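Local coordinates for RabGDI protein (Plasmodium falciparum 3D7, PDB 3P1W) that probably acts as a Rab GDP-dissociation inhibitor, keeping Rab GTPases in their GDP-bound form during membrane transport in the malaria parasite, at residues A[142-147]-A[153-158]. Numbering follows the deposited sequence.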
ATOM      1  N   LYS A 142      -0.226 -10.500  17.685  1.00 24.53           N
ATOM      2  CA  LYS A 142       0.747  -9.444  17.503  1.00 25.95           C
ATOM      3  C   LYS A 142       1.962  -9.994  16.809  1.00 25.56           C
ATOM      4  O   LYS A 142       2.392 -11.109  17.106  1.00 25.39           O
ATOM      5  CB  LYS A 142       1.212  -8.879  18.829  1.00 27.71           C
ATOM      6  CG  LYS A 142       0.248  -7.969  19.505  1.00 32.14           C
ATOM      7  CD  LYS A 142       0.850  -7.566  20.880  1.00 38.42           C
ATOM      8  CE  LYS A 142       0.070  -6.455  21.564  1.00 41.42           C
ATOM      9  NZ  LYS A 142       0.740  -6.066  22.867  1.00 45.46           N
ATOM     10  N   VAL A 143       2.472  -9.223  15.857  1.00 24.86           N
ATOM     11  CA  VAL A 143       3.682  -9.566  15.141  1.00 25.02           C
ATOM     12  C   VAL A 143       4.880  -9.152  15.996  1.00 27.36           C
ATOM     13  O   VAL A 143       5.050  -7.971  16.274  1.00 27.93           O
ATOM     14  CB  VAL A 143       3.770  -8.845  13.804  1.00 24.00           C
ATOM     15  CG1 VAL A 143       5.108  -9.133  13.147  1.00 24.46           C
ATOM     16  CG2 VAL A 143       2.571  -9.266  12.888  1.00 21.39           C
ATOM     17  N   PRO A 144       5.708 -10.124  16.404  1.00 28.90           N
ATOM     18  CA  PRO A 144       6.859  -9.772  17.237  1.00 30.86           C
ATOM     19  C   PRO A 144       7.950  -9.145  16.408  1.00 31.95           C
ATOM     20  O   PRO A 144       8.228  -9.597  15.290  1.00 31.51           O
ATOM     21  CB  PRO A 144       7.300 -11.109  17.825  1.00 31.98           C
ATOM     22  CG  PRO A 144       6.790 -12.133  16.903  1.00 30.71           C
ATOM     23  CD  PRO A 144       5.599 -11.578  16.183  1.00 28.52           C
ATOM     24  N   ALA A 145       8.526  -8.067  16.928  1.00 33.44           N
ATOM     25  CA  ALA A 145       9.532  -7.321  16.188  1.00 34.67           C
ATOM     26  C   ALA A 145      10.823  -7.089  16.960  1.00 36.63           C
ATOM     27  O   ALA A 145      11.719  -6.462  16.435  1.00 37.39           O
ATOM     28  CB  ALA A 145       8.953  -5.994  15.710  1.00 34.36           C
ATOM     29  N   THR A 146      10.920  -7.590  18.188  1.00 37.90           N
ATOM     30  CA  THR A 146      12.185  -7.566  18.910  1.00 39.87           C
ATOM     31  C   THR A 146      12.462  -8.946  19.473  1.00 40.80           C
ATOM     32  O   THR A 146      11.558  -9.794  19.566  1.00 38.31           O
ATOM     33  CB  THR A 146      12.153  -6.584  20.082  1.00 41.15           C
ATOM     34  OG1 THR A 146      11.261  -7.086  21.081  1.00 41.56           O
ATOM     35  CG2 THR A 146      11.708  -5.198  19.629  1.00 42.14           C
ATOM     36  N   ASP A 147      13.716  -9.158  19.860  1.00 42.69           N
ATOM     37  CA  ASP A 147      14.127 -10.419  20.449  1.00 45.07           C
ATOM     38  C   ASP A 147      13.245 -10.757  21.656  1.00 45.57           C
ATOM     39  O   ASP A 147      12.806 -11.896  21.810  1.00 45.39           O
ATOM     40  CB  ASP A 147      15.642 -10.418  20.811  1.00 47.27           C
ATOM     41  CG  ASP A 147      16.063  -9.250  21.708  1.00 49.59           C
ATOM     42  OD1 ASP A 147      15.318  -8.254  21.831  1.00 51.17           O
ATOM     43  OD2 ASP A 147      17.168  -9.330  22.294  1.00 52.33           O
ATOM     44  N   SER A 153       6.169 -14.788  22.364  1.00 43.82           N
ATOM     45  CA  SER A 153       5.125 -14.740  21.326  1.00 41.24           C
ATOM     46  C   SER A 153       4.217 -15.958  21.310  1.00 39.96           C
ATOM     47  O   SER A 153       4.702 -17.068  21.146  1.00 40.88           O
ATOM     48  CB  SER A 153       5.731 -14.607  19.942  1.00 40.45           C
ATOM     49  OG  SER A 153       4.674 -14.587  18.999  1.00 38.63           O
ATOM     50  N   PRO A 154       2.885 -15.749  21.387  1.00 38.51           N
ATOM     51  CA  PRO A 154       1.924 -16.863  21.255  1.00 37.37           C
ATOM     52  C   PRO A 154       1.942 -17.557  19.880  1.00 35.64           C
ATOM     53  O   PRO A 154       1.337 -18.619  19.701  1.00 34.78           O
ATOM     54  CB  PRO A 154       0.575 -16.194  21.509  1.00 36.82           C
ATOM     55  CG  PRO A 154       0.793 -14.756  21.130  1.00 37.63           C
ATOM     56  CD  PRO A 154       2.198 -14.453  21.548  1.00 37.74           C
ATOM     57  N   LEU A 155       2.656 -16.977  18.924  1.00 34.18           N
ATOM     58  CA  LEU A 155       2.837 -17.601  17.620  1.00 33.54           C
ATOM     59  C   LEU A 155       3.787 -18.788  17.633  1.00 35.31           C
ATOM     60  O   LEU A 155       3.842 -19.557  16.672  1.00 34.85           O
ATOM     61  CB  LEU A 155       3.363 -16.564  16.615  1.00 32.54           C
ATOM     62  CG  LEU A 155       2.435 -15.451  16.148  1.00 30.48           C
ATOM     63  CD1 LEU A 155       3.257 -14.304  15.529  1.00 28.45           C
ATOM     64  CD2 LEU A 155       1.447 -15.991  15.131  1.00 27.96           C
ATOM     65  N   LEU A 156       4.541 -18.945  18.722  1.00 36.79           N
ATOM     66  CA  LEU A 156       5.657 -19.872  18.753  1.00 38.26           C
ATOM     67  C   LEU A 156       5.532 -20.798  19.966  1.00 39.97           C
ATOM     68  O   LEU A 156       5.180 -20.352  21.038  1.00 40.02           O
ATOM     69  CB  LEU A 156       6.954 -19.067  18.855  1.00 38.34           C
ATOM     70  CG  LEU A 156       7.181 -17.971  17.805  1.00 37.95           C
ATOM     71  CD1 LEU A 156       8.340 -17.067  18.215  1.00 38.78           C
ATOM     72  CD2 LEU A 156       7.411 -18.588  16.449  1.00 37.38           C
ATOM     73  N   SER A 157       5.816 -22.075  19.781  1.00 41.77           N
ATOM     74  CA  SER A 157       5.958 -23.001  20.923  1.00 43.71           C
ATOM     75  C   SER A 157       7.056 -22.531  21.874  1.00 44.81           C
ATOM     76  O   SER A 157       7.938 -21.775  21.473  1.00 44.72           O
ATOM     77  CB  SER A 157       6.358 -24.364  20.397  1.00 45.18           C
ATOM     78  OG  SER A 157       7.732 -24.344  20.010  1.00 47.25           O
ATOM     79  N   LEU A 158       7.060 -23.054  23.106  0.50 45.59           N
ATOM     80  CA  LEU A 158       7.998 -22.618  24.144  0.50 46.20           C
ATOM     81  C   LEU A 158       9.450 -22.609  23.664  0.50 46.75           C
ATOM     82  O   LEU A 158      10.198 -21.694  23.983  0.50 46.22           O
ATOM     83  CB  LEU A 158       7.879 -23.515  25.390  0.50 47.84           C
ATOM     84  CG  LEU A 158       8.419 -22.923  26.695  0.50 48.39           C
ATOM     85  CD1 LEU A 158       7.643 -21.672  27.079  0.50 47.00           C
ATOM     86  CD2 LEU A 158       8.369 -23.957  27.826  0.50 50.79           C
TER
HETATM   87  O   HOH W   1       3.623 -12.232  19.129  1.00 34.15           O
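The ring of Pro144 meets the side chain of Leu155 at an oblique angle, with CD of the proline 3.7 Å from CD1 of the leucine. The same methyl, Leu155 CD1, also lies 3.7 Å from the carbonyl oxygen of Lys142, so one branch of the leucine touches both the ring and the backbone before it. With CG anti to the carbonyl carbon of Leu155 (chi1 -70°) and CD1 extended beyond it (chi2 162°), the methyl reaches the proline ring. Further round the ring, Pro144 CG approaches Ser153 OG at 3.9 Å, a van der Waals distance. That hydroxyl, anti to the backbone N of Ser153 (chi1 179°), accepts a hydrogen bond from Leu155 N at 3.1 Å, closing an ST turn. Leu156 N bonds in turn to Ser153 O within the type I beta turn Ser153-Leu156, from which the CB atoms of Ser153 and Leu155 both point toward segment 142-147.

No direct hydrogen bond joins the two segments. Instead, one water, 2.6 Å from both Lys142 O and Ser153 OG, donates to the carbonyl and hydrogen-bonds the hydroxyl, bridging the segments beside the apolar contact. Pro144, Ser153 and Leu155 are buried, and Leu155 packs further onto Val125 of strand 117-129 and Phe208 of helix 203-213. The Lys142 side chain, by contrast, is exposed and leads away from 153-158, although its carbonyl belongs to the contact; Pro154 in the turn is exposed too. Thr146 and Ser157 N-cap helices 147-151 and 158-173. The ST and type I turns thus lie where the chain passes from strand 138-142 of the mixed sheet into helices packed beside 203-213 and 226-243, consistent with the helical domain of the Rab GDI fold.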